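Local atomic coordinates of Exo beta-1,2-glucooligosaccharide sophorohydrolase (non-reducing end) (Parabacteroides distasonis ATCC 8503, PDB entry 5Z06), a protein that hydrolyses linear beta-1,2-glucan and beta-1,2-glucooligosaccharides of four or more units as an exo-type enzyme, releasing sophorose from the non-reducing end. Residues M290-N295 against V673-Y678; F535-S540 against E558-M563; G639-G644 against D650-T655. All blocks are in the same frame, centred on the assembly; numbering follows the deposited sequence.

Interaction 1 (M290-N295 against V673-Y678); sequences MVQEAN and VMIENY
Gln292 and Glu676 are brought together by unlike torsions: Gln292 places CG opposite its carbonyl carbon (chi1 -77°) and then runs out extended, whereas Glu676 sets CG opposite its backbone N and bends about the CB-CG bond, folding its carboxylate back toward the amide. The two chains cross at about a right angle, but the amide and carboxylate planes are not far from parallel. Gln292 NE2 donates to Glu676 OE1 at 2.7 Å with an N-H...O angle of 165°, a short and fairly straight bond. The acceptor lies in the amide plane; the carboxylate oxygen is met on its anti side, with the donor tilted out of the carboxylate plane. Both groups have further partners: Arg339 forms a salt bridge to Glu676 OE1, Thr680 hydrogen-bonds to OE2, and Arg679 donates to Gln292 OE1. Both carboxylate oxygens of this buried group thus have partners.

The segments belong to helices 284-297 and 665-680, whose local axes approach to 9.8 Å at 145°, a roughly antiparallel pairing consistent with the alpha/alpha barrel of the six-hairpin clan. The backbones are nearest at Gln292 CA and Ile675 CA, 7.0 Å apart. There Ile675 lays its CG2 branch against the aliphatic stem of Gln292, 3.4 Å from Gln292 CD and equally close to CG, and so probably limits how the amide-bearing chain can shift. Its other branch ends at CD1, which meets Val291 CG1 at 3.8 Å, the two side chains crossing at about a right angle. One turn on, Asn295 ND2 bonds to Val291 O at 2.7 Å; Asn295 N reaches the same oxygen from the opposite face of its carbonyl plane. Leu631 of helix 624-636 also touches Val291.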
loop_
_atom_site.group_PDB
_atom_site.type_symbol
_atom_site.label_atom_id
_atom_site.label_comp_id
_atom_site.label_asym_id
_atom_site.label_seq_id
_atom_site.Cartn_x
_atom_site.Cartn_y
_atom_site.Cartn_z
ATOM N N MET A 290 5.672 10.558 14.896
ATOM C CA MET A 290 6.040 9.209 14.501
ATOM C C MET A 290 5.253 8.791 13.262
ATOM O O MET A 290 5.822 8.258 12.322
ATOM C CB MET A 290 5.747 8.234 15.642
ATOM C CG MET A 290 5.920 6.769 15.302
ATOM S SD MET A 290 5.166 5.807 16.616
ATOM C CE MET A 290 3.444 5.732 16.105
ATOM N N VAL A 291 3.953 9.036 13.269
ATOM C CA VAL A 291 3.121 8.640 12.140
ATOM C C VAL A 291 3.543 9.400 10.884
ATOM O O VAL A 291 3.690 8.812 9.830
ATOM C CB VAL A 291 1.633 8.817 12.438
ATOM C CG1 VAL A 291 0.785 8.549 11.191
ATOM C CG2 VAL A 291 1.223 7.855 13.542
ATOM N N GLN A 292 3.749 10.701 11.020
ATOM C CA GLN A 292 4.194 11.504 9.918
ATOM C C GLN A 292 5.519 10.978 9.393
ATOM O O GLN A 292 5.699 10.859 8.189
ATOM C CB GLN A 292 4.388 12.946 10.365
ATOM C CG GLN A 292 3.110 13.724 10.525
ATOM C CD GLN A 292 3.394 15.202 10.674
ATOM O OE1 GLN A 292 3.910 15.636 11.698
ATOM N NE2 GLN A 292 3.055 15.983 9.649
ATOM N N GLU A 293 6.439 10.665 10.310
ATOM C CA GLU A 293 7.765 10.213 9.949
ATOM C C GLU A 293 7.739 8.879 9.255
ATOM O O GLU A 293 8.347 8.719 8.209
ATOM C CB GLU A 293 8.667 10.109 11.183
ATOM C CG GLU A 293 10.067 9.545 10.940
ATOM C CD GLU A 293 10.679 8.946 12.210
ATOM O OE1 GLU A 293 10.173 9.206 13.345
ATOM O OE2 GLU A 293 11.671 8.194 12.073
ATOM N N ALA A 294 7.072 7.909 9.849
ATOM C CA ALA A 294 7.020 6.585 9.253
ATOM C C ALA A 294 6.455 6.629 7.824
ATOM O O ALA A 294 6.939 5.934 6.941
ATOM C CB ALA A 294 6.198 5.654 10.110
ATOM N N ASN A 295 5.426 7.436 7.622
ATOM C CA ASN A 295 4.823 7.557 6.305
ATOM C C ASN A 295 5.771 8.290 5.372
ATOM O O ASN A 295 5.909 7.934 4.233
ATOM C CB ASN A 295 3.499 8.257 6.401
ATOM C CG ASN A 295 2.390 7.345 6.881
ATOM O OD1 ASN A 295 1.844 6.588 6.112
ATOM N ND2 ASN A 295 2.016 7.466 8.146
ATOM N N VAL A 673 0.865 14.574 5.221
ATOM C CA VAL A 673 0.561 15.893 4.726
ATOM C C VAL A 673 -0.614 16.485 5.462
ATOM O O VAL A 673 -0.561 17.634 5.878
ATOM C CB VAL A 673 0.247 15.852 3.225
ATOM C CG1 VAL A 673 -0.360 17.179 2.764
ATOM C CG2 VAL A 673 1.512 15.554 2.448
ATOM N N MET A 674 -1.683 15.702 5.612
ATOM C CA MET A 674 -2.883 16.217 6.280
ATOM C C MET A 674 -2.674 16.316 7.771
ATOM O O MET A 674 -3.210 17.211 8.408
ATOM C CB MET A 674 -4.102 15.372 5.935
ATOM C CG MET A 674 -4.418 15.469 4.458
ATOM S SD MET A 674 -4.922 17.143 4.036
ATOM C CE MET A 674 -6.656 16.887 3.722
ATOM N N ILE A 675 -1.892 15.417 8.349
ATOM C CA ILE A 675 -1.471 15.648 9.740
ATOM C C ILE A 675 -0.837 17.013 9.803
ATOM O O ILE A 675 -1.227 17.816 10.646
ATOM C CB ILE A 675 -0.561 14.553 10.310
ATOM C CG1 ILE A 675 -1.436 13.318 10.605
ATOM C CG2 ILE A 675 0.118 15.028 11.597
ATOM C CD1 ILE A 675 -0.681 12.059 10.964
ATOM N N GLU A 676 0.075 17.280 8.875
ATOM C CA GLU A 676 0.800 18.534 8.885
ATOM C C GLU A 676 -0.106 19.726 8.708
ATOM O O GLU A 676 0.098 20.716 9.363
ATOM C CB GLU A 676 1.897 18.560 7.819
ATOM C CG GLU A 676 2.923 19.672 8.010
ATOM C CD GLU A 676 3.542 19.645 9.393
ATOM O OE1 GLU A 676 3.947 18.558 9.850
ATOM O OE2 GLU A 676 3.571 20.701 10.046
ATOM N N ASN A 677 -1.104 19.629 7.830
ATOM C CA ASN A 677 -2.033 20.722 7.616
ATOM C C ASN A 677 -2.846 20.970 8.859
ATOM O O ASN A 677 -3.137 22.113 9.175
ATOM C CB ASN A 677 -2.948 20.466 6.413
ATOM C CG ASN A 677 -2.262 20.747 5.093
ATOM O OD1 ASN A 677 -1.368 21.592 5.005
ATOM N ND2 ASN A 677 -2.694 20.060 4.055
ATOM N N TYR A 678 -3.199 19.911 9.568
ATOM C CA TYR A 678 -3.866 20.066 10.857
ATOM C C TYR A 678 -2.962 20.766 11.857
ATOM O O TYR A 678 -3.428 21.573 12.635
ATOM C CB TYR A 678 -4.332 18.707 11.430
ATOM C CG TYR A 678 -4.583 18.729 12.910
ATOM C CD1 TYR A 678 -5.686 19.384 13.442
ATOM C CD2 TYR A 678 -3.712 18.109 13.772
ATOM C CE1 TYR A 678 -5.909 19.410 14.800
ATOM C CE2 TYR A 678 -3.915 18.128 15.130
ATOM C CZ TYR A 678 -5.018 18.765 15.642
ATOM O OH TYR A 678 -5.190 18.738 17.011
#

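Interaction 2 (F535-S540 against E558-M563); sequences FFIHYS and ENNQKM
Ile537 meets Asn560 from its first side-chain atom onward: CB lies 3.7 Å from Asn560 CB and only slightly farther from CG. The short distance between Ile537 CA and Asn560 CA, 5.5 Å, explains why so early an atom is already in contact. At CB the chain forks. CG2 takes the branch over the flat of the Asn560 amide, 3.6 Å from Asn560 CG and about as far from CB and OD1, and the same methyl touches Met563 SD at 3.6 Å, so it is lodged between residues one helical turn apart. CG1 stands between the backbone N and the carbonyl carbon (chi1 68°) and carries CD1 along the helix backbone, where this tip methyl rests 3.6 Å from Asn560 O. The two side chains slide past one another in opposite directions.

No hydrogen bond passes directly between the segments. The link is made by Tyr622, whose OH hydrogen-bonds to both Asn560 ND2 and Ile537 O. With an alanine in place of Asn560, the amide over which Ile537 CG2 lies is removed, and Tyr622 OH would probably lose one of its partners while a gap opened beside the methyl.

Trp463 lies against both Asn560 and Met563, extending the apolar surroundings of the helix. Within the glucoamylase-like part of the chain, Ile537 plugs the loop that follows strand 522-523 into the side of helix 556-573, while Tyr539 of that loop packs against Leu666, Asn667 and Pro670 of helix 665-680.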
loop_
_atom_site.group_PDB
_atom_site.type_symbol
_atom_site.label_atom_id
_atom_site.label_comp_id
_atom_site.label_asym_id
_atom_site.label_seq_id
_atom_site.Cartn_x
_atom_site.Cartn_y
_atom_site.Cartn_z
ATOM N N PHE A 535 -10.996 9.172 0.558
ATOM C CA PHE A 535 -9.830 9.829 -0.047
ATOM C C PHE A 535 -10.208 11.001 -0.946
ATOM O O PHE A 535 -9.360 11.838 -1.257
ATOM C CB PHE A 535 -8.933 8.840 -0.788
ATOM C CG PHE A 535 -9.400 8.483 -2.166
ATOM C CD1 PHE A 535 -9.017 9.255 -3.257
ATOM C CD2 PHE A 535 -10.179 7.361 -2.394
ATOM C CE1 PHE A 535 -9.403 8.928 -4.549
ATOM C CE2 PHE A 535 -10.587 7.028 -3.685
ATOM C CZ PHE A 535 -10.190 7.805 -4.763
ATOM N N PHE A 536 -11.475 11.057 -1.348
ATOM C CA PHE A 536 -12.015 12.214 -2.038
ATOM C C PHE A 536 -11.786 13.541 -1.297
ATOM O O PHE A 536 -11.540 14.566 -1.946
ATOM C CB PHE A 536 -13.504 12.006 -2.321
ATOM C CG PHE A 536 -13.806 11.019 -3.420
ATOM C CD1 PHE A 536 -12.831 10.192 -3.996
ATOM C CD2 PHE A 536 -15.105 10.902 -3.866
ATOM C CE1 PHE A 536 -13.166 9.309 -4.998
ATOM C CE2 PHE A 536 -15.438 10.023 -4.875
ATOM C CZ PHE A 536 -14.460 9.231 -5.448
ATOM N N ILE A 537 -11.852 13.527 0.033
ATOM C CA ILE A 537 -11.567 14.737 0.806
ATOM C C ILE A 537 -10.082 14.960 1.155
ATOM O O ILE A 537 -9.738 15.869 1.899
ATOM C CB ILE A 537 -12.455 14.839 2.065
ATOM C CG1 ILE A 537 -12.112 13.752 3.097
ATOM C CG2 ILE A 537 -13.909 14.767 1.657
ATOM C CD1 ILE A 537 -12.576 14.087 4.478
ATOM N N HIS A 538 -9.208 14.134 0.597
ATOM C CA HIS A 538 -7.793 14.188 0.880
ATOM C C HIS A 538 -7.040 14.751 -0.308
ATOM O O HIS A 538 -6.490 15.841 -0.217
ATOM C CB HIS A 538 -7.255 12.794 1.222
ATOM C CG HIS A 538 -7.881 12.206 2.437
ATOM N ND1 HIS A 538 -7.914 10.848 2.672
ATOM C CD2 HIS A 538 -8.521 12.791 3.480
ATOM C CE1 HIS A 538 -8.583 10.618 3.789
ATOM N NE2 HIS A 538 -8.945 11.779 4.309
ATOM N N TYR A 539 -7.069 14.025 -1.426
ATOM C CA TYR A 539 -6.096 14.229 -2.499
ATOM C C TYR A 539 -6.118 15.628 -3.079
ATOM O O TYR A 539 -5.071 16.230 -3.241
ATOM C CB TYR A 539 -6.310 13.241 -3.622
ATOM C CG TYR A 539 -6.080 11.786 -3.293
ATOM C CD1 TYR A 539 -5.583 11.366 -2.074
ATOM C CD2 TYR A 539 -6.301 10.827 -4.269
ATOM C CE1 TYR A 539 -5.363 10.026 -1.826
ATOM C CE2 TYR A 539 -6.071 9.491 -4.037
ATOM C CZ TYR A 539 -5.621 9.089 -2.808
ATOM O OH TYR A 539 -5.401 7.748 -2.594
ATOM N N SER A 540 -7.308 16.140 -3.371
ATOM C CA SER A 540 -7.446 17.501 -3.906
ATOM C C SER A 540 -7.288 18.587 -2.851
ATOM O O SER A 540 -7.403 19.780 -3.177
ATOM C CB SER A 540 -8.801 17.695 -4.622
ATOM O OG SER A 540 -8.768 17.116 -5.901
ATOM N N GLU A 558 -16.052 22.763 5.153
ATOM C CA GLU A 558 -17.321 22.445 5.791
ATOM C C GLU A 558 -17.904 21.158 5.241
ATOM O O GLU A 558 -18.319 20.280 5.997
ATOM C CB GLU A 558 -18.326 23.580 5.572
ATOM C CG GLU A 558 -19.726 23.335 6.130
ATOM C CD GLU A 558 -20.758 24.196 5.438
ATOM O OE1 GLU A 558 -20.967 25.339 5.888
ATOM O OE2 GLU A 558 -21.353 23.734 4.422
ATOM N N ASN A 559 -17.935 21.060 3.923
ATOM C CA ASN A 559 -18.551 19.922 3.261
ATOM C C ASN A 559 -17.706 18.640 3.374
ATOM O O ASN A 559 -18.238 17.563 3.637
ATOM C CB ASN A 559 -18.807 20.232 1.792
ATOM C CG ASN A 559 -19.910 19.364 1.216
ATOM O OD1 ASN A 559 -21.073 19.473 1.620
ATOM N ND2 ASN A 559 -19.551 18.476 0.304
ATOM N N ASN A 560 -16.396 18.773 3.149
ATOM C CA ASN A 560 -15.457 17.668 3.305
ATOM C C ASN A 560 -15.519 17.136 4.730
ATOM O O ASN A 560 -15.580 15.930 4.946
ATOM C CB ASN A 560 -14.016 18.106 2.995
ATOM C CG ASN A 560 -13.783 18.364 1.525
ATOM O OD1 ASN A 560 -14.689 18.224 0.696
ATOM N ND2 ASN A 560 -12.565 18.771 1.196
ATOM N N GLN A 561 -15.518 18.045 5.696
ATOM C CA GLN A 561 -15.551 17.649 7.098
ATOM C C GLN A 561 -16.795 16.824 7.396
ATOM O O GLN A 561 -16.726 15.848 8.134
ATOM C CB GLN A 561 -15.479 18.865 8.003
ATOM C CG GLN A 561 -15.538 18.574 9.495
ATOM C CD GLN A 561 -15.582 19.843 10.296
ATOM O OE1 GLN A 561 -16.467 20.674 10.090
ATOM N NE2 GLN A 561 -14.635 20.009 11.204
ATOM N N LYS A 562 -17.918 17.224 6.814
ATOM C CA LYS A 562 -19.128 16.443 6.912
ATOM C C LYS A 562 -18.955 15.041 6.386
ATOM O O LYS A 562 -19.450 14.096 7.006
ATOM C CB LYS A 562 -20.273 17.112 6.166
ATOM C CG LYS A 562 -20.901 18.214 6.975
ATOM C CD LYS A 562 -21.892 18.959 6.130
ATOM C CE LYS A 562 -22.450 20.150 6.864
ATOM N NZ LYS A 562 -23.344 20.851 5.917
ATOM N N MET A 563 -18.276 14.906 5.247
ATOM C CA MET A 563 -17.981 13.584 4.725
ATOM C C MET A 563 -17.174 12.731 5.722
ATOM O O MET A 563 -17.489 11.569 5.943
ATOM C CB MET A 563 -17.298 13.673 3.380
ATOM C CG MET A 563 -18.226 14.248 2.321
ATOM S SD MET A 563 -17.391 14.422 0.740
ATOM C CE MET A 563 -18.743 14.989 -0.277
#

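Interaction 3 (G639-G644 against D650-T655); sequences GSFLWG and DAFNLT
Leu642 presses its two methyls against Phe652 as a forked bump on a flat plate. CD2 stands over one face of the ring, 3.8 Å from the ring centroid of Phe652 and 27° off its normal, a CH-pi contact displaced toward the rim; the nearest ring atom, Phe652 CE1, is 3.4 Å from Leu642 CD2. The second methyl, on the same side of the ring, lies outside the rim, with Leu642 CD1 3.4 Å from Phe652 CD1. With CG opposite the backbone N (chi1 -166°) and the chain turned at the CB-CG bond, both Leu642 methyls face the ring.

Phe641, the residue before it, fills the angle between the stem and the ring of Phe652. Its CE1 reaches Phe652 CD2 at 3.7 Å and lies almost as near to CB, while the edge of the Phe641 ring points at Phe652 CG. The centroids of the two rings are 5.7 Å apart and the planes incline at 56°, an oblique meeting. Beyond it, Leu654 brings its CD2 methyl up, 3.5 Å from Phe641 CZ, so neighbouring atoms CE1 and CZ meet Phe652 and Leu654 respectively. His638 meets both phenylalanine rings, as does Val659 of the adjacent strand 658-659.

The short helix 639-642 is thereby seated on strand 652-653, the middle strand of a three-stranded antiparallel sheet, across the hairpin of 643-644 and 647-648. Every contact here is carbon on carbon, which suggests dependence on shape and dispersion, while the short connection, through the Leu642-Arg649 backbone bonds, also keeps the segments together.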
loop_
_atom_site.group_PDB
_atom_site.type_symbol
_atom_site.label_atom_id
_atom_site.label_comp_id
_atom_site.label_asym_id
_atom_site.label_seq_id
_atom_site.Cartn_x
_atom_site.Cartn_y
_atom_site.Cartn_z
ATOM N N GLY A 639 -1.305 -2.313 16.364
ATOM C CA GLY A 639 0.023 -2.102 15.838
ATOM C C GLY A 639 0.796 -3.359 15.579
ATOM O O GLY A 639 1.562 -3.393 14.640
ATOM N N SER A 640 0.579 -4.400 16.389
ATOM C CA SER A 640 1.252 -5.691 16.187
ATOM C C SER A 640 1.183 -6.193 14.757
ATOM O O SER A 640 2.140 -6.764 14.256
ATOM C CB SER A 640 0.652 -6.749 17.102
ATOM O OG SER A 640 -0.714 -6.849 16.836
ATOM N N PHE A 641 0.042 -5.977 14.104
ATOM C CA PHE A 641 -0.115 -6.299 12.682
ATOM C C PHE A 641 -0.223 -5.100 11.782
ATOM O O PHE A 641 0.094 -5.214 10.623
ATOM C CB PHE A 641 -1.334 -7.200 12.445
ATOM C CG PHE A 641 -2.653 -6.541 12.724
ATOM C CD1 PHE A 641 -3.314 -5.834 11.731
ATOM C CD2 PHE A 641 -3.255 -6.670 13.963
ATOM C CE1 PHE A 641 -4.535 -5.250 11.974
ATOM C CE2 PHE A 641 -4.471 -6.059 14.223
ATOM C CZ PHE A 641 -5.111 -5.358 13.221
ATOM N N LEU A 642 -0.693 -3.966 12.291
ATOM C CA LEU A 642 -1.030 -2.825 11.447
ATOM C C LEU A 642 0.072 -1.773 11.317
ATOM O O LEU A 642 0.058 -0.998 10.371
ATOM C CB LEU A 642 -2.310 -2.168 11.952
ATOM C CG LEU A 642 -3.009 -1.171 11.042
ATOM C CD1 LEU A 642 -3.315 -1.826 9.714
ATOM C CD2 LEU A 642 -4.306 -0.716 11.681
ATOM N N TRP A 643 1.008 -1.722 12.267
ATOM C CA TRP A 643 2.092 -0.735 12.227
ATOM C C TRP A 643 3.336 -1.359 11.628
ATOM O O TRP A 643 3.777 -2.393 12.062
ATOM C CB TRP A 643 2.414 -0.226 13.603
ATOM C CG TRP A 643 3.498 0.754 13.595
ATOM C CD1 TRP A 643 4.761 0.553 14.016
ATOM C CD2 TRP A 643 3.423 2.108 13.146
ATOM N NE1 TRP A 643 5.503 1.696 13.857
ATOM C CE2 TRP A 643 4.701 2.677 13.338
ATOM C CE3 TRP A 643 2.397 2.905 12.627
ATOM C CZ2 TRP A 643 4.992 4.007 13.019
ATOM C CZ3 TRP A 643 2.679 4.242 12.299
ATOM C CH2 TRP A 643 3.977 4.777 12.503
ATOM N N GLY A 644 3.892 -0.708 10.632
ATOM C CA GLY A 644 5.011 -1.232 9.906
ATOM C C GLY A 644 6.052 -0.150 9.671
ATOM O O GLY A 644 5.959 0.969 10.213
ATOM N N ASP A 650 -1.445 -0.765 4.514
ATOM C CA ASP A 650 -2.413 -0.096 3.663
ATOM C C ASP A 650 -3.862 -0.258 4.098
ATOM O O ASP A 650 -4.650 0.678 3.993
ATOM C CB ASP A 650 -2.281 -0.587 2.249
ATOM C CG ASP A 650 -2.974 0.305 1.275
ATOM O OD1 ASP A 650 -2.751 1.530 1.359
ATOM O OD2 ASP A 650 -3.724 -0.220 0.417
ATOM N N ALA A 651 -4.192 -1.446 4.587
ATOM C CA ALA A 651 -5.537 -1.776 4.972
ATOM C C ALA A 651 -5.535 -3.016 5.801
ATOM O O ALA A 651 -4.615 -3.817 5.734
ATOM C CB ALA A 651 -6.417 -2.000 3.739
ATOM N N PHE A 652 -6.628 -3.207 6.511
ATOM C CA PHE A 652 -6.827 -4.412 7.264
ATOM C C PHE A 652 -8.308 -4.750 7.368
ATOM O O PHE A 652 -9.186 -3.874 7.281
ATOM C CB PHE A 652 -6.188 -4.255 8.652
ATOM C CG PHE A 652 -6.873 -3.254 9.531
ATOM C CD1 PHE A 652 -6.727 -1.894 9.308
ATOM C CD2 PHE A 652 -7.639 -3.670 10.619
ATOM C CE1 PHE A 652 -7.341 -0.977 10.132
ATOM C CE2 PHE A 652 -8.251 -2.756 11.451
ATOM C CZ PHE A 652 -8.111 -1.405 11.205
ATOM N N ASN A 653 -8.569 -6.026 7.584
ATOM C CA ASN A 653 -9.919 -6.507 7.740
ATOM C C ASN A 653 -9.898 -7.475 8.888
ATOM O O ASN A 653 -9.443 -8.623 8.734
ATOM C CB ASN A 653 -10.393 -7.161 6.460
ATOM C CG ASN A 653 -11.868 -7.491 6.493
ATOM O OD1 ASN A 653 -12.387 -7.952 7.500
ATOM N ND2 ASN A 653 -12.548 -7.226 5.399
ATOM N N LEU A 654 -10.347 -7.011 10.057
ATOM C CA LEU A 654 -10.408 -7.895 11.223
ATOM C C LEU A 654 -11.479 -8.967 11.048
ATOM O O LEU A 654 -11.367 -10.040 11.625
ATOM C CB LEU A 654 -10.636 -7.123 12.515
ATOM C CG LEU A 654 -9.469 -6.202 12.882
ATOM C CD1 LEU A 654 -9.854 -5.362 14.087
ATOM C CD2 LEU A 654 -8.202 -7.003 13.149
ATOM N N THR A 655 -12.473 -8.707 10.215
ATOM C CA THR A 655 -13.581 -9.647 10.066
ATOM C C THR A 655 -13.120 -10.924 9.415
ATOM O O THR A 655 -13.491 -11.996 9.862
ATOM C CB THR A 655 -14.755 -8.993 9.324
ATOM O OG1 THR A 655 -15.150 -7.837 10.062
ATOM C CG2 THR A 655 -15.962 -9.946 9.199
#

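From the N terminus, the chain first sets down 290-295, the early half of interaction 1, whose partner 673-678 arrives only 378 residues later. Both other contacts nest inside that long loop. Interaction 2 opens at 535-540 and closes at 558-563; interaction 3 then opens at 639-644 and closes after a short hairpin at 650-655, so these two follow in series without crossing. The closing pair of helices touches both: Met674 CE packs on the backbone of Ile537 and His538, and Trp643 lies against Met290, Val291 and Ala294. Interactions 2 and 3 do not touch, their nearest atoms being about 8 Å apart, so helices 284-297 and 665-680 bridge them.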